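Local atomic coordinates of thiosulfate sulfurtransferase (Pseudomonas aeruginosa, PDB entry 1YT8), a protein that probably transfers sulfur from thiosulfate to cyanide, giving thiocyanate and sulfite, and carries four rhodanese-like repeats in one chain. Residues F35-P40 and D488-P493; G171-L176 and V288-E293; G224-L227 and Q231-H234. All blocks are in the same frame, centred on the assembly; numbering follows the deposited sequence.

Contact 1: F35-P40 and D488-P493; sequences FAQAHP and DRYRRP
The methyl group of Ala36 sits over one face of the Tyr490 ring, and nearly the whole contact is made there. Ala36 CB lies 3.7 Å from the centroid of the Tyr490 ring, 25° off the ring normal, which makes this a CH-pi contact. It is displaced toward the inner end of the ring: the closest pair is Ala36 CB to Tyr490 CG, 3.4 Å. With Tyr490 CG anti to the backbone N, chi1 of 166° carries the ring toward the turn, and the twist about CB-CG (chi2 56°) presents a face to the methyl. Over the opposite face, offset toward the rim, lies the backbone N of Arg492, so the ring lies between the turn and its own onward chain. Alanine suits its place because a single methyl lets the loop backbone come close; Tyr490 adds a polar end, whose hydroxyl is hydrogen-bonded to Asp111 and Arg110. Ala36 itself lies in a type I beta turn from Phe35 to Ala38, closed by Ala38 N to Phe35 O at 3.2 Å. Within the same segment, away from Tyr490, Phe35 CZ rests over the centre of the His39 imidazole, whose ND1 donates to Pro40 O (2.8 Å). Glu32 holds the other segment through Tyr490 N and a salt bridge to Arg492. This is loop-to-loop packing: the C-terminal tail is laid against the loop between helix 32-35 and strand 44-45 of the first parallel, five-stranded rhodanese-like sheet.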
ATOM      1  N   PHE A  35       4.927   0.607 -13.887  1.00 13.31           N
ATOM      2  CA  PHE A  35       5.237  -0.504 -12.984  1.00 13.05           C
ATOM      3  C   PHE A  35       4.103  -1.523 -13.076  1.00 11.88           C
ATOM      4  O   PHE A  35       4.332  -2.721 -13.208  1.00 12.86           O
ATOM      5  CB  PHE A  35       5.334   0.009 -11.538  1.00 13.07           C
ATOM      6  CG  PHE A  35       5.231  -1.071 -10.486  1.00 14.40           C
ATOM      7  CD1 PHE A  35       6.302  -1.921 -10.225  1.00 16.10           C
ATOM      8  CD2 PHE A  35       4.066  -1.214  -9.732  1.00 13.95           C
ATOM      9  CE1 PHE A  35       6.217  -2.899  -9.222  1.00 16.51           C
ATOM     10  CE2 PHE A  35       3.970  -2.183  -8.733  1.00 16.66           C
ATOM     11  CZ  PHE A  35       5.049  -3.028  -8.477  1.00 16.40           C
ATOM     12  N   ALA A  36       2.874  -1.023 -13.022  1.00 12.63           N
ATOM     13  CA  ALA A  36       1.691  -1.871 -13.070  1.00 12.16           C
ATOM     14  C   ALA A  36       1.498  -2.658 -14.367  1.00 13.03           C
ATOM     15  O   ALA A  36       0.659  -3.553 -14.422  1.00 11.20           O
ATOM     16  CB  ALA A  36       0.453  -1.036 -12.779  1.00 13.81           C
ATOM     17  N   GLN A  37       2.260  -2.336 -15.409  1.00 14.53           N
ATOM     18  CA  GLN A  37       2.125  -3.065 -16.670  1.00 15.19           C
ATOM     19  C   GLN A  37       2.983  -4.326 -16.705  1.00 14.62           C
ATOM     20  O   GLN A  37       2.650  -5.287 -17.400  1.00 15.22           O
ATOM     21  CB  GLN A  37       2.484  -2.164 -17.860  1.00 16.95           C
ATOM     22  CG  GLN A  37       1.731  -0.842 -17.863  1.00 18.31           C
ATOM     23  CD  GLN A  37       0.239  -1.012 -17.613  1.00 18.99           C
ATOM     24  OE1 GLN A  37      -0.363  -0.267 -16.832  1.00 21.44           O
ATOM     25  NE2 GLN A  37      -0.367  -1.989 -18.278  1.00 16.49           N
ATOM     26  N   ALA A  38       4.082  -4.326 -15.954  1.00 14.30           N
ATOM     27  CA  ALA A  38       4.976  -5.479 -15.910  1.00 15.56           C
ATOM     28  C   ALA A  38       6.095  -5.322 -14.882  1.00 13.73           C
ATOM     29  O   ALA A  38       6.836  -4.338 -14.897  1.00 14.29           O
ATOM     30  CB  ALA A  38       5.577  -5.727 -17.293  1.00 16.73           C
ATOM     31  N   HIS A  39       6.218  -6.302 -13.995  1.00 14.20           N
ATOM     32  CA  HIS A  39       7.258  -6.274 -12.975  1.00 13.71           C
ATOM     33  C   HIS A  39       7.419  -7.637 -12.323  1.00 13.94           C
ATOM     34  O   HIS A  39       6.496  -8.450 -12.330  1.00 12.01           O
ATOM     35  CB  HIS A  39       6.930  -5.220 -11.907  1.00 12.01           C
ATOM     36  CG  HIS A  39       5.670  -5.492 -11.144  1.00 13.80           C
ATOM     37  ND1 HIS A  39       5.605  -6.406 -10.114  1.00 16.22           N
ATOM     38  CD2 HIS A  39       4.432  -4.950 -11.242  1.00 14.10           C
ATOM     39  CE1 HIS A  39       4.385  -6.413  -9.608  1.00 14.53           C
ATOM     40  NE2 HIS A  39       3.654  -5.538 -10.275  1.00 16.84           N
ATOM     41  N   PRO A  40       8.617  -7.920 -11.783  1.00 13.20           N
ATOM     42  CA  PRO A  40       8.853  -9.209 -11.127  1.00 12.40           C
ATOM     43  C   PRO A  40       7.930  -9.329  -9.918  1.00 11.79           C
ATOM     44  O   PRO A  40       7.549  -8.323  -9.320  1.00 11.34           O
ATOM     45  CB  PRO A  40      10.326  -9.128 -10.730  1.00 12.15           C
ATOM     46  CG  PRO A  40      10.912  -8.273 -11.818  1.00 13.78           C
ATOM     47  CD  PRO A  40       9.878  -7.177 -11.944  1.00 12.83           C
ATOM     48  N   ASP A 488       1.516   8.741 -12.949  1.00 15.28           N
ATOM     49  CA  ASP A 488       1.904   8.568 -11.559  1.00 15.73           C
ATOM     50  C   ASP A 488       1.006   7.637 -10.751  1.00 15.40           C
ATOM     51  O   ASP A 488       1.376   7.224  -9.654  1.00 16.47           O
ATOM     52  CB  ASP A 488       2.053   9.938 -10.862  1.00 15.23           C
ATOM     53  CG  ASP A 488       0.771  10.764 -10.857  1.00 14.72           C
ATOM     54  OD1 ASP A 488      -0.032  10.671 -11.806  1.00 17.06           O
ATOM     55  OD2 ASP A 488       0.586  11.541  -9.897  1.00 17.46           O
ATOM     56  N   ARG A 489      -0.156   7.288 -11.298  1.00 16.44           N
ATOM     57  CA  ARG A 489      -1.065   6.377 -10.608  1.00 17.51           C
ATOM     58  C   ARG A 489      -1.714   5.344 -11.523  1.00 17.64           C
ATOM     59  O   ARG A 489      -2.239   5.672 -12.585  1.00 18.43           O
ATOM     60  CB  ARG A 489      -2.167   7.148  -9.870  1.00 19.58           C
ATOM     61  CG  ARG A 489      -3.250   6.226  -9.306  1.00 23.39           C
ATOM     62  CD  ARG A 489      -4.230   6.934  -8.392  1.00 27.26           C
ATOM     63  NE  ARG A 489      -5.260   6.009  -7.919  1.00 30.87           N
ATOM     64  CZ  ARG A 489      -6.220   5.500  -8.685  1.00 32.04           C
ATOM     65  NH1 ARG A 489      -6.297   5.833  -9.968  1.00 33.58           N
ATOM     66  NH2 ARG A 489      -7.091   4.636  -8.176  1.00 34.62           N
ATOM     67  N   TYR A 490      -1.677   4.086 -11.097  1.00 17.68           N
ATOM     68  CA  TYR A 490      -2.293   3.006 -11.855  1.00 16.63           C
ATOM     69  C   TYR A 490      -3.789   3.038 -11.566  1.00 15.34           C
ATOM     70  O   TYR A 490      -4.201   3.064 -10.406  1.00 17.19           O
ATOM     71  CB  TYR A 490      -1.714   1.656 -11.423  1.00 16.07           C
ATOM     72  CG  TYR A 490      -2.511   0.464 -11.912  1.00 13.80           C
ATOM     73  CD1 TYR A 490      -2.778   0.285 -13.270  1.00 14.42           C
ATOM     74  CD2 TYR A 490      -2.984  -0.495 -11.016  1.00 15.06           C
ATOM     75  CE1 TYR A 490      -3.500  -0.831 -13.726  1.00 14.91           C
ATOM     76  CE2 TYR A 490      -3.708  -1.611 -11.459  1.00 14.93           C
ATOM     77  CZ  TYR A 490      -3.960  -1.772 -12.812  1.00 14.81           C
ATOM     78  OH  TYR A 490      -4.663  -2.877 -13.250  1.00 14.89           O
ATOM     79  N   ARG A 491      -4.596   3.045 -12.620  1.00 17.48           N
ATOM     80  CA  ARG A 491      -6.049   3.074 -12.476  1.00 20.04           C
ATOM     81  C   ARG A 491      -6.543   1.688 -12.058  1.00 18.93           C
ATOM     82  O   ARG A 491      -6.821   0.838 -12.898  1.00 19.97           O
ATOM     83  CB  ARG A 491      -6.690   3.486 -13.804  1.00 21.54           C
ATOM     84  CG  ARG A 491      -8.189   3.720 -13.748  1.00 26.08           C
ATOM     85  CD  ARG A 491      -8.721   4.107 -15.124  1.00 31.77           C
ATOM     86  NE  ARG A 491     -10.144   4.438 -15.104  1.00 36.11           N
ATOM     87  CZ  ARG A 491     -10.843   4.781 -16.184  1.00 38.35           C
ATOM     88  NH1 ARG A 491     -10.249   4.839 -17.369  1.00 39.13           N
ATOM     89  NH2 ARG A 491     -12.137   5.063 -16.081  1.00 38.96           N
ATOM     90  N   ARG A 492      -6.638   1.464 -10.753  1.00 17.59           N
ATOM     91  CA  ARG A 492      -7.090   0.181 -10.229  1.00 16.20           C
ATOM     92  C   ARG A 492      -8.554  -0.081 -10.599  1.00 16.35           C
ATOM     93  O   ARG A 492      -9.445   0.681 -10.231  1.00 16.96           O
ATOM     94  CB  ARG A 492      -6.904   0.162  -8.709  1.00 18.10           C
ATOM     95  CG  ARG A 492      -5.443   0.322  -8.269  1.00 17.19           C
ATOM     96  CD  ARG A 492      -5.356   0.855  -6.850  1.00 17.99           C
ATOM     97  NE  ARG A 492      -4.007   0.805  -6.283  1.00 17.53           N
ATOM     98  CZ  ARG A 492      -2.981   1.551  -6.686  1.00 18.04           C
ATOM     99  NH1 ARG A 492      -3.125   2.426  -7.674  1.00 15.50           N
ATOM    100  NH2 ARG A 492      -1.804   1.428  -6.084  1.00 17.35           N
ATOM    101  N   PRO A 493      -8.818  -1.172 -11.334  1.00 16.46           N
ATOM    102  CA  PRO A 493     -10.180  -1.523 -11.751  1.00 15.79           C
ATOM    103  C   PRO A 493     -11.090  -1.844 -10.571  1.00 16.26           C
ATOM    104  O   PRO A 493     -12.309  -1.868 -10.710  1.00 15.57           O
ATOM    105  CB  PRO A 493      -9.966  -2.746 -12.646  1.00 17.08           C
ATOM    106  CG  PRO A 493      -8.576  -2.571 -13.153  1.00 17.88           C
ATOM    107  CD  PRO A 493      -7.844  -2.104 -11.924  1.00 16.56           C
TER

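Contact 2: G171-L176 and V288-E293; sequences GAELVL and VRTPEE
This is a largely buried, water-bridged contact between two rhodanese-like domains, made where the N-terminal start of helix 174-181 faces the loop and first turn of helix 291-296. Glu173 reaches across, its carboxylate oxygen OE2 lying 3.5 Å from the methyl CG2 of Thr290, and the two side chains cross at about a right angle. The glutamate chain folds at chi2 (-68°), which brings its end closer to the other segment than its first bond would suggest. A water donates to Glu173 OE2 at 2.7 Å and to Val288 O at 3.1 Å, joining a side chain of one domain to the backbone of the other. Thr290 and Glu293 form a capping box at the start of helix 291-296. Thr290 OG1, set between its backbone N and carbonyl carbon, accepts a weak bond from Glu293 N, while Glu293 OE1 receives Thr290 N at 3.0 Å and Thr290 OG1 at 2.7 Å. The hydroxyl uses the anti lone pair of that oxygen; the amide also comes from the anti side but 32° out of the carboxylate plane. Threonine thus serves doubly, its hydroxyl capping the helix and its methyl meeting Glu173. Glu173 OE2 and Glu293 OE1 are 4.5 Å apart, a like-charge approach probably eased by Arg334, which makes salt bridges to both oxygens. Arg177 pairs with the other oxygen of Glu173.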
ATOM      1  N   GLY A 171     -10.576  -6.127   7.040  1.00 15.79           N
ATOM      2  CA  GLY A 171      -9.978  -7.446   7.179  1.00 16.39           C
ATOM      3  C   GLY A 171      -9.567  -8.012   8.528  1.00 15.84           C
ATOM      4  O   GLY A 171     -10.068  -9.061   8.939  1.00 14.23           O
ATOM      5  N   ALA A 172      -8.646  -7.343   9.215  1.00 14.86           N
ATOM      6  CA  ALA A 172      -8.172  -7.844  10.502  1.00 14.76           C
ATOM      7  C   ALA A 172      -9.212  -7.792  11.618  1.00 12.85           C
ATOM      8  O   ALA A 172      -9.078  -8.489  12.619  1.00 14.98           O
ATOM      9  CB  ALA A 172      -6.916  -7.092  10.925  1.00 13.95           C
ATOM     10  N   GLU A 173     -10.246  -6.978  11.440  1.00 14.98           N
ATOM     11  CA  GLU A 173     -11.298  -6.834  12.442  1.00 13.77           C
ATOM     12  C   GLU A 173     -12.340  -7.959  12.400  1.00 13.74           C
ATOM     13  O   GLU A 173     -13.081  -8.157  13.358  1.00 12.72           O
ATOM     14  CB  GLU A 173     -12.030  -5.497  12.256  1.00 15.52           C
ATOM     15  CG  GLU A 173     -11.156  -4.240  12.273  1.00 17.35           C
ATOM     16  CD  GLU A 173     -10.538  -3.950  13.634  1.00 17.21           C
ATOM     17  OE1 GLU A 173     -11.137  -4.336  14.661  1.00 16.83           O
ATOM     18  OE2 GLU A 173      -9.461  -3.316  13.676  1.00 16.63           O
ATOM     19  N   LEU A 174     -12.397  -8.695  11.295  1.00 13.44           N
ATOM     20  CA  LEU A 174     -13.390  -9.758  11.137  1.00 13.05           C
ATOM     21  C   LEU A 174     -13.528 -10.758  12.285  1.00 12.85           C
ATOM     22  O   LEU A 174     -14.613 -10.906  12.850  1.00 14.72           O
ATOM     23  CB  LEU A 174     -13.148 -10.499   9.816  1.00 13.77           C
ATOM     24  CG  LEU A 174     -13.485  -9.663   8.569  1.00 10.86           C
ATOM     25  CD1 LEU A 174     -12.942 -10.348   7.332  1.00 13.37           C
ATOM     26  CD2 LEU A 174     -15.000  -9.482   8.457  1.00  9.31           C
ATOM     27  N   VAL A 175     -12.448 -11.444  12.637  1.00 12.08           N
ATOM     28  CA  VAL A 175     -12.514 -12.424  13.716  1.00 12.30           C
ATOM     29  C   VAL A 175     -12.831 -11.767  15.059  1.00 12.49           C
ATOM     30  O   VAL A 175     -13.493 -12.361  15.913  1.00 15.99           O
ATOM     31  CB  VAL A 175     -11.187 -13.212  13.811  1.00 12.48           C
ATOM     32  CG1 VAL A 175     -11.220 -14.179  14.989  1.00 14.46           C
ATOM     33  CG2 VAL A 175     -10.966 -13.981  12.514  1.00 12.53           C
ATOM     34  N   LEU A 176     -12.380 -10.531  15.235  1.00 12.49           N
ATOM     35  CA  LEU A 176     -12.614  -9.804  16.480  1.00 13.71           C
ATOM     36  C   LEU A 176     -14.042  -9.281  16.667  1.00 15.47           C
ATOM     37  O   LEU A 176     -14.568  -9.298  17.780  1.00 17.41           O
ATOM     38  CB  LEU A 176     -11.648  -8.620  16.585  1.00 14.38           C
ATOM     39  CG  LEU A 176     -11.749  -7.710  17.822  1.00 15.49           C
ATOM     40  CD1 LEU A 176     -11.315  -8.471  19.068  1.00 12.78           C
ATOM     41  CD2 LEU A 176     -10.861  -6.486  17.632  1.00 13.65           C
ATOM     42  N   VAL A 288      -1.359  -3.183  13.819  1.00 13.20           N
ATOM     43  CA  VAL A 288      -2.472  -3.571  12.947  1.00 12.63           C
ATOM     44  C   VAL A 288      -3.881  -3.109  13.343  1.00 13.50           C
ATOM     45  O   VAL A 288      -4.873  -3.516  12.723  1.00 14.20           O
ATOM     46  CB  VAL A 288      -2.499  -5.109  12.752  1.00 10.96           C
ATOM     47  CG1 VAL A 288      -1.199  -5.575  12.102  1.00 10.86           C
ATOM     48  CG2 VAL A 288      -2.711  -5.814  14.091  1.00 14.38           C
ATOM     49  N   ARG A 289      -3.979  -2.262  14.361  1.00 13.25           N
ATOM     50  CA  ARG A 289      -5.279  -1.760  14.803  1.00 14.10           C
ATOM     51  C   ARG A 289      -5.761  -0.657  13.856  1.00 13.65           C
ATOM     52  O   ARG A 289      -5.088  -0.338  12.874  1.00 13.52           O
ATOM     53  CB  ARG A 289      -5.167  -1.213  16.229  1.00 15.36           C
ATOM     54  CG  ARG A 289      -4.624  -2.214  17.238  1.00 16.01           C
ATOM     55  CD  ARG A 289      -4.368  -1.533  18.570  1.00 15.52           C
ATOM     56  NE  ARG A 289      -3.388  -0.461  18.421  1.00 17.23           N
ATOM     57  CZ  ARG A 289      -3.274   0.572  19.245  1.00 18.63           C
ATOM     58  NH1 ARG A 289      -4.083   0.679  20.293  1.00 17.94           N
ATOM     59  NH2 ARG A 289      -2.363   1.507  19.010  1.00 19.17           N
ATOM     60  N   THR A 290      -6.928  -0.082  14.145  1.00 12.50           N
ATOM     61  CA  THR A 290      -7.475   0.989  13.309  1.00 13.52           C
ATOM     62  C   THR A 290      -6.609   2.241  13.423  1.00 14.36           C
ATOM     63  O   THR A 290      -5.858   2.400  14.385  1.00 15.54           O
ATOM     64  CB  THR A 290      -8.918   1.372  13.729  1.00 14.38           C
ATOM     65  OG1 THR A 290      -8.907   1.912  15.060  1.00 17.07           O
ATOM     66  CG2 THR A 290      -9.831   0.152  13.680  1.00 13.55           C
ATOM     67  N   PRO A 291      -6.689   3.141  12.431  1.00 15.97           N
ATOM     68  CA  PRO A 291      -5.892   4.372  12.471  1.00 18.97           C
ATOM     69  C   PRO A 291      -6.183   5.194  13.732  1.00 19.92           C
ATOM     70  O   PRO A 291      -5.274   5.763  14.338  1.00 19.85           O
ATOM     71  CB  PRO A 291      -6.321   5.096  11.196  1.00 18.04           C
ATOM     72  CG  PRO A 291      -6.571   3.959  10.246  1.00 16.59           C
ATOM     73  CD  PRO A 291      -7.357   2.993  11.123  1.00 16.81           C
ATOM     74  N   GLU A 292      -7.456   5.242  14.117  1.00 20.46           N
ATOM     75  CA  GLU A 292      -7.891   5.997  15.292  1.00 20.63           C
ATOM     76  C   GLU A 292      -7.222   5.504  16.572  1.00 21.05           C
ATOM     77  O   GLU A 292      -6.749   6.302  17.382  1.00 20.46           O
ATOM     78  CB  GLU A 292      -9.412   5.907  15.454  1.00 22.56           C
ATOM     79  CG  GLU A 292     -10.243   6.599  14.372  1.00 26.87           C
ATOM     80  CD  GLU A 292     -10.167   5.923  13.005  1.00 28.33           C
ATOM     81  OE1 GLU A 292     -10.052   4.681  12.942  1.00 26.76           O
ATOM     82  OE2 GLU A 292     -10.243   6.641  11.987  1.00 31.59           O
ATOM     83  N   GLU A 293      -7.198   4.188  16.757  1.00 19.09           N
ATOM     84  CA  GLU A 293      -6.580   3.594  17.934  1.00 19.78           C
ATOM     85  C   GLU A 293      -5.091   3.916  17.957  1.00 19.83           C
ATOM     86  O   GLU A 293      -4.540   4.282  18.994  1.00 18.59           O
ATOM     87  CB  GLU A 293      -6.782   2.082  17.919  1.00 18.80           C
ATOM     88  CG  GLU A 293      -8.209   1.658  18.183  1.00 19.30           C
ATOM     89  CD  GLU A 293      -8.431   0.194  17.885  1.00 19.79           C
ATOM     90  OE1 GLU A 293      -8.502  -0.160  16.689  1.00 18.84           O
ATOM     91  OE2 GLU A 293      -8.521  -0.600  18.845  1.00 19.86           O
TER
HETATM   92  O   HOH W   1      -7.682  -2.851  11.714  1.00 16.12           O

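Contact 3: G224-L227 and Q231-H234; sequences GWTL and QLEH
Trp225 and Gln231 supply the one hydrogen bond of the contact. The indole NE1 donates to Gln231 O at 2.8 Å, but the bond is bent, with an N-H...acceptor angle of 139°. The acceptor is tilted 21° from the indole plane, and the nitrogen stands well above the carbonyl plane, so no lone pair is met squarely. With CG anti to the backbone N, chi1 of -160° carries the indole off the helix toward the following chain, its CD1-NE1 edge nearest Gln231. Tryptophan suits this place by joining a broad apolar surface to one N-H that can hold a backbone carbonyl. Within the loop, Gln231 NE2 donates to Leu232 O at 2.9 Å, in the carbonyl plane and on a lone pair; the Gln231 side chain, which starts away from the helix, curls round to the carbonyl of the next residue.

Leu232 supplies the van der Waals contacts. Its CD2 lies 3.6 Å from Trp225 CD1, the two side chains running past each other in opposite directions. Its CD1 meets Thr226 OG1 at 3.4 Å; that hydroxyl is itself hydrogen-bonded to Thr222 O, one turn back in the helix. Trp225 also packs on helix 134-142, through Val137 and Leu141, and on Ile163 and Pro164. The arrangement is a local chain reversal: the chain after helix 221-227, which follows strand 215-218 of the second parallel rhodanese-like sheet, turns and packs along the side of that helix.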
ATOM      1  N   GLY A 224     -18.413  -7.792  -9.292  1.00 14.79           N
ATOM      2  CA  GLY A 224     -19.358  -8.825  -9.679  1.00 15.30           C
ATOM      3  C   GLY A 224     -20.798  -8.380  -9.516  1.00 14.51           C
ATOM      4  O   GLY A 224     -21.674  -8.808 -10.268  1.00 15.16           O
ATOM      5  N   TRP A 225     -21.046  -7.532  -8.524  1.00 14.10           N
ATOM      6  CA  TRP A 225     -22.388  -7.016  -8.266  1.00 15.07           C
ATOM      7  C   TRP A 225     -22.821  -6.167  -9.465  1.00 15.52           C
ATOM      8  O   TRP A 225     -23.942  -6.287  -9.957  1.00 16.39           O
ATOM      9  CB  TRP A 225     -22.375  -6.173  -6.982  1.00 15.55           C
ATOM     10  CG  TRP A 225     -23.725  -5.977  -6.355  1.00 12.91           C
ATOM     11  CD1 TRP A 225     -24.543  -4.889  -6.483  1.00 15.07           C
ATOM     12  CD2 TRP A 225     -24.417  -6.900  -5.500  1.00 14.20           C
ATOM     13  NE1 TRP A 225     -25.702  -5.077  -5.760  1.00 13.39           N
ATOM     14  CE2 TRP A 225     -25.650  -6.302  -5.146  1.00 13.12           C
ATOM     15  CE3 TRP A 225     -24.116  -8.177  -4.999  1.00 13.56           C
ATOM     16  CZ2 TRP A 225     -26.580  -6.936  -4.313  1.00 14.44           C
ATOM     17  CZ3 TRP A 225     -25.042  -8.808  -4.169  1.00 11.97           C
ATOM     18  CH2 TRP A 225     -26.260  -8.185  -3.836  1.00 16.55           C
ATOM     19  N   THR A 226     -21.916  -5.319  -9.939  1.00 15.56           N
ATOM     20  CA  THR A 226     -22.194  -4.464 -11.088  1.00 16.86           C
ATOM     21  C   THR A 226     -22.352  -5.304 -12.351  1.00 17.09           C
ATOM     22  O   THR A 226     -23.287  -5.099 -13.126  1.00 16.46           O
ATOM     23  CB  THR A 226     -21.057  -3.444 -11.302  1.00 16.48           C
ATOM     24  OG1 THR A 226     -20.977  -2.587 -10.160  1.00 19.95           O
ATOM     25  CG2 THR A 226     -21.306  -2.606 -12.550  1.00 19.01           C
ATOM     26  N   LEU A 227     -21.448  -6.259 -12.550  1.00 16.52           N
ATOM     27  CA  LEU A 227     -21.509  -7.117 -13.730  1.00 17.28           C
ATOM     28  C   LEU A 227     -22.801  -7.928 -13.756  1.00 18.73           C
ATOM     29  O   LEU A 227     -23.288  -8.300 -14.825  1.00 19.80           O
ATOM     30  CB  LEU A 227     -20.301  -8.061 -13.769  1.00 18.06           C
ATOM     31  CG  LEU A 227     -18.926  -7.403 -13.913  1.00 18.04           C
ATOM     32  CD1 LEU A 227     -17.838  -8.474 -13.869  1.00 17.45           C
ATOM     33  CD2 LEU A 227     -18.859  -6.620 -15.216  1.00 18.46           C
ATOM     34  N   GLN A 231     -27.653  -3.350  -8.027  1.00 19.99           N
ATOM     35  CA  GLN A 231     -27.411  -1.992  -7.544  1.00 19.46           C
ATOM     36  C   GLN A 231     -26.527  -1.834  -6.311  1.00 16.84           C
ATOM     37  O   GLN A 231     -26.743  -2.470  -5.287  1.00 15.58           O
ATOM     38  CB  GLN A 231     -28.763  -1.314  -7.293  1.00 23.08           C
ATOM     39  CG  GLN A 231     -28.697   0.151  -6.871  1.00 30.79           C
ATOM     40  CD  GLN A 231     -28.174   1.055  -7.970  1.00 34.08           C
ATOM     41  OE1 GLN A 231     -28.605   0.964  -9.122  1.00 37.43           O
ATOM     42  NE2 GLN A 231     -27.247   1.944  -7.619  1.00 35.48           N
ATOM     43  N   LEU A 232     -25.540  -0.953  -6.423  1.00 15.55           N
ATOM     44  CA  LEU A 232     -24.628  -0.665  -5.326  1.00 16.99           C
ATOM     45  C   LEU A 232     -25.147   0.542  -4.556  1.00 17.04           C
ATOM     46  O   LEU A 232     -25.908   1.348  -5.092  1.00 19.31           O
ATOM     47  CB  LEU A 232     -23.230  -0.342  -5.867  1.00 17.30           C
ATOM     48  CG  LEU A 232     -22.444  -1.492  -6.500  1.00 16.79           C
ATOM     49  CD1 LEU A 232     -21.204  -0.946  -7.204  1.00 17.12           C
ATOM     50  CD2 LEU A 232     -22.057  -2.495  -5.418  1.00 16.94           C
ATOM     51  N   GLU A 233     -24.747   0.656  -3.295  1.00 17.07           N
ATOM     52  CA  GLU A 233     -25.136   1.796  -2.484  1.00 17.95           C
ATOM     53  C   GLU A 233     -23.886   2.665  -2.396  1.00 18.38           C
ATOM     54  O   GLU A 233     -22.795   2.219  -2.755  1.00 16.99           O
ATOM     55  CB  GLU A 233     -25.593   1.347  -1.095  1.00 19.14           C
ATOM     56  CG  GLU A 233     -26.813   0.441  -1.136  1.00 20.41           C
ATOM     57  CD  GLU A 233     -27.448   0.234   0.228  1.00 23.93           C
ATOM     58  OE1 GLU A 233     -26.715  -0.024   1.208  1.00 23.08           O
ATOM     59  OE2 GLU A 233     -28.690   0.315   0.314  1.00 25.36           O
ATOM     60  N   HIS A 234     -24.033   3.900  -1.928  1.00 16.38           N
ATOM     61  CA  HIS A 234     -22.887   4.799  -1.848  1.00 16.91           C
ATOM     62  C   HIS A 234     -22.983   5.687  -0.619  1.00 15.41           C
ATOM     63  O   HIS A 234     -24.083   6.009  -0.172  1.00 18.90           O
ATOM     64  CB  HIS A 234     -22.834   5.677  -3.106  1.00 16.07           C
ATOM     65  CG  HIS A 234     -22.892   4.904  -4.387  1.00 18.71           C
ATOM     66  ND1 HIS A 234     -21.787   4.289  -4.936  1.00 18.70           N
ATOM     67  CD2 HIS A 234     -23.928   4.623  -5.214  1.00 17.71           C
ATOM     68  CE1 HIS A 234     -22.140   3.665  -6.046  1.00 20.88           C
ATOM     69  NE2 HIS A 234     -23.433   3.852  -6.238  1.00 20.31           N
TER

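In the fold
From the N terminus, the chain first sets down the loop segment 35-40, whose partner 488-493 comes only after all four rhodanese-like sheets, so contact 1 closes a loop around nearly everything else and ties the C-terminal tail to the first domain. Contact 2 begins at 171-176 in the second domain and closes at 288-293 in the third, bridging the two. Contact 3, 224-227 to 231-234, is a short local loop tying helix 221-227 to the chain leading on toward helix 245-262; it lies within the loop of contact 2, which itself lies within that of contact 1; none cross. Contacts 1 and 2 sit on opposite sides of the chain's centre, their centres about 28 Å apart, and no two contacts touch.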